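Local coordinates for protein inactive glucansucrase (Lactobacillus reuteri, PDB 5JBD) that is an inactive glucansucrase of glycoside hydrolase family 70, a multidomain protein built around a TIM barrel and holding a calcium ion, at residues S679-L684 / A735-A740. Residues are numbered along the deposited sequence; the frame is centred on the assembly and turned at random.
Sequences SLFSDL and AALHKA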
ATOM      1  N   SER A 679     -25.891   6.676  -9.405  1.00 33.27           N
ATOM      2  CA  SER A 679     -27.109   5.848  -9.438  1.00 34.72           C
ATOM      3  C   SER A 679     -26.836   4.413  -9.890  1.00 33.27           C
ATOM      4  O   SER A 679     -27.496   3.492  -9.417  1.00 32.96           O
ATOM      5  CB  SER A 679     -28.184   6.459 -10.356  1.00 37.43           C
ATOM      6  OG  SER A 679     -28.713   7.647  -9.803  1.00 40.72           O
ATOM      7  N   LEU A 680     -25.874   4.238 -10.799  1.00 31.96           N
ATOM      8  CA  LEU A 680     -25.438   2.902 -11.221  1.00 32.66           C
ATOM      9  C   LEU A 680     -24.971   2.068 -10.029  1.00 29.29           C
ATOM     10  O   LEU A 680     -25.390   0.919  -9.872  1.00 27.34           O
ATOM     11  CB  LEU A 680     -24.320   2.978 -12.279  1.00 32.37           C
ATOM     12  CG  LEU A 680     -23.738   1.632 -12.760  1.00 33.91           C
ATOM     13  CD1 LEU A 680     -24.832   0.707 -13.307  1.00 35.05           C
ATOM     14  CD2 LEU A 680     -22.657   1.865 -13.798  1.00 32.78           C
ATOM     15  N   PHE A 681     -24.131   2.647  -9.167  1.00 28.00           N
ATOM     16  CA  PHE A 681     -23.581   1.875  -8.030  1.00 26.96           C
ATOM     17  C   PHE A 681     -24.701   1.413  -7.087  1.00 26.12           C
ATOM     18  O   PHE A 681     -24.690   0.277  -6.589  1.00 25.63           O
ATOM     19  CB  PHE A 681     -22.512   2.676  -7.274  1.00 27.22           C
ATOM     20  CG  PHE A 681     -21.377   3.157  -8.147  1.00 27.40           C
ATOM     21  CD1 PHE A 681     -20.557   2.252  -8.802  1.00 27.30           C
ATOM     22  CD2 PHE A 681     -21.134   4.510  -8.315  1.00 27.39           C
ATOM     23  CE1 PHE A 681     -19.520   2.685  -9.616  1.00 26.67           C
ATOM     24  CE2 PHE A 681     -20.090   4.957  -9.117  1.00 28.15           C
ATOM     25  CZ  PHE A 681     -19.281   4.037  -9.774  1.00 28.32           C
ATOM     26  N   SER A 682     -25.662   2.311  -6.843  1.00 27.77           N
ATOM     27  CA  SER A 682     -26.887   1.975  -6.109  1.00 28.71           C
ATOM     28  C   SER A 682     -27.686   0.852  -6.791  1.00 29.39           C
ATOM     29  O   SER A 682     -28.102  -0.108  -6.132  1.00 30.66           O
ATOM     30  CB  SER A 682     -27.783   3.209  -5.974  1.00 29.23           C
ATOM     31  OG  SER A 682     -28.953   2.883  -5.248  1.00 32.01           O
ATOM     32  N   ASP A 683     -27.871   0.975  -8.105  1.00 31.55           N
ATOM     33  CA  ASP A 683     -28.603  -0.039  -8.897  1.00 33.63           C
ATOM     34  C   ASP A 683     -27.947  -1.435  -8.826  1.00 31.60           C
ATOM     35  O   ASP A 683     -28.637  -2.452  -8.882  1.00 30.62           O
ATOM     36  CB  ASP A 683     -28.738   0.402 -10.372  1.00 36.58           C
ATOM     37  CG  ASP A 683     -29.627   1.638 -10.558  1.00 39.90           C
ATOM     38  OD1 ASP A 683     -30.258   2.092  -9.574  1.00 47.24           O
ATOM     39  OD2 ASP A 683     -29.659   2.194 -11.687  1.00 45.30           O
ATOM     40  N   LEU A 684     -26.621  -1.463  -8.694  1.00 29.68           N
ATOM     41  CA  LEU A 684     -25.869  -2.705  -8.516  1.00 30.00           C
ATOM     42  C   LEU A 684     -25.866  -3.250  -7.079  1.00 28.73           C
ATOM     43  O   LEU A 684     -25.235  -4.288  -6.808  1.00 30.89           O
ATOM     44  CB  LEU A 684     -24.433  -2.511  -9.011  1.00 27.50           C
ATOM     45  CG  LEU A 684     -24.270  -2.198 -10.508  1.00 29.14           C
ATOM     46  CD1 LEU A 684     -22.800  -2.034 -10.851  1.00 28.89           C
ATOM     47  CD2 LEU A 684     -24.892  -3.278 -11.386  1.00 30.23           C
ATOM     48  N   ALA A 735     -20.749  13.425  -1.748  1.00 28.37           N
ATOM     49  CA  ALA A 735     -22.141  13.899  -1.611  1.00 29.91           C
ATOM     50  C   ALA A 735     -23.074  13.219  -2.609  1.00 29.69           C
ATOM     51  O   ALA A 735     -24.197  12.843  -2.255  1.00 27.12           O
ATOM     52  CB  ALA A 735     -22.215  15.403  -1.769  1.00 31.10           C
ATOM     53  N   ALA A 736     -22.601  13.061  -3.848  1.00 30.11           N
ATOM     54  CA  ALA A 736     -23.370  12.357  -4.881  1.00 29.60           C
ATOM     55  C   ALA A 736     -23.628  10.889  -4.513  1.00 28.08           C
ATOM     56  O   ALA A 736     -24.740  10.396  -4.683  1.00 27.01           O
ATOM     57  CB  ALA A 736     -22.671  12.457  -6.233  1.00 30.92           C
ATOM     58  N   LEU A 737     -22.618  10.210  -3.980  1.00 26.16           N
ATOM     59  CA  LEU A 737     -22.795   8.835  -3.507  1.00 26.60           C
ATOM     60  C   LEU A 737     -23.766   8.781  -2.322  1.00 27.26           C
ATOM     61  O   LEU A 737     -24.625   7.905  -2.263  1.00 25.65           O
ATOM     62  CB  LEU A 737     -21.449   8.213  -3.130  1.00 25.62           C
ATOM     63  CG  LEU A 737     -20.492   8.008  -4.317  1.00 25.71           C
ATOM     64  CD1 LEU A 737     -19.089   7.709  -3.837  1.00 24.46           C
ATOM     65  CD2 LEU A 737     -20.981   6.896  -5.239  1.00 26.66           C
ATOM     66  N   HIS A 738     -23.630   9.730  -1.387  1.00 27.52           N
ATOM     67  CA  HIS A 738     -24.574   9.846  -0.277  1.00 27.45           C
ATOM     68  C   HIS A 738     -26.004  10.054  -0.772  1.00 28.41           C
ATOM     69  O   HIS A 738     -26.920   9.416  -0.270  1.00 27.83           O
ATOM     70  CB  HIS A 738     -24.203  11.003   0.660  1.00 28.30           C
ATOM     71  CG  HIS A 738     -23.071  10.699   1.588  1.00 26.83           C
ATOM     72  ND1 HIS A 738     -22.331  11.692   2.186  1.00 26.75           N
ATOM     73  CD2 HIS A 738     -22.568   9.524   2.044  1.00 26.61           C
ATOM     74  CE1 HIS A 738     -21.407  11.145   2.952  1.00 27.01           C
ATOM     75  NE2 HIS A 738     -21.523   9.831   2.876  1.00 26.98           N
ATOM     76  N   LYS A 739     -26.175  10.919  -1.772  1.00 30.57           N
ATOM     77  CA  LYS A 739     -27.498  11.187  -2.373  1.00 32.90           C
ATOM     78  C   LYS A 739     -28.136   9.898  -2.950  1.00 31.70           C
ATOM     79  O   LYS A 739     -29.349   9.652  -2.802  1.00 29.99           O
ATOM     80  CB  LYS A 739     -27.354  12.272  -3.455  1.00 36.05           C
ATOM     81  CG  LYS A 739     -28.643  12.952  -3.918  1.00 42.31           C
ATOM     82  CD  LYS A 739     -28.312  14.185  -4.776  1.00 47.80           C
ATOM     83  CE  LYS A 739     -29.473  15.161  -4.967  1.00 53.79           C
ATOM     84  NZ  LYS A 739     -30.815  14.504  -5.031  1.00 55.08           N
ATOM     85  N   ALA A 740     -27.298   9.055  -3.546  1.00 30.15           N
ATOM     86  CA  ALA A 740     -27.726   7.753  -4.069  1.00 30.32           C
ATOM     87  C   ALA A 740     -27.971   6.673  -2.999  1.00 28.87           C
ATOM     88  O   ALA A 740     -28.420   5.581  -3.331  1.00 29.91           O
ATOM     89  CB  ALA A 740     -26.709   7.263  -5.085  1.00 31.27           C
TER
HETATM   90  O   HOH W   1     -28.816   2.957  -2.639  1.00 27.51           O
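Ser-682, on helix 678-683, meets Ala-740, in the segment 735-740 that lies on helix 727-739. Followed outward, the serine side chain meets this one alanine along its whole short length. Its CB lies 4.3 Å from the CB of Ala-740 and 3.6 Å from Ala-740 O, so the methylene fits against both the methyl and the carbonyl. At the tip, Ser-682 OG is turned anti to its own backbone N (chi1 -179°), which brings it to one side of a water that it shares with Ala-740. The water stands 2.6 Å from Ser-682 OG and donates a hydrogen bond of 2.7 Å to Ala-740 O. The bridge is sharply bent, with about 78° at the water between the two protein oxygens, and it ties the side chain of Ser-682 to the backbone carbonyl of Ala-740. Ala-740 also reaches the preceding turn of the first helix: Ala-740 CB lies 4.4 Å from Ser-679 N, while the Ser-679 CB points away.

Deeper in, the contact turns apolar. Leu-737 CD2 approaches Phe-681 CD2 at 3.9 Å, the branch meeting the ring obliquely. The CB of Phe-681 points toward the second helix, whereas Leu-737 starts out along its flank and comes nearer only through its end. Both side chains are buried, in contrast to the more open serine-alanine pair.

Helix 670-676 backs this inner layer, with Ile-674 touching both Phe-681 and Leu-737. Each helix leads into a strand of the parallel barrel sheet, 688-691 and 743-748, which are neighbours in it; Phe-681 packs edge-to-face with Phe-689 on the first and Leu-737 rests on Val-744 of the second, so the pair joins adjacent helices of the TIM-barrel shell.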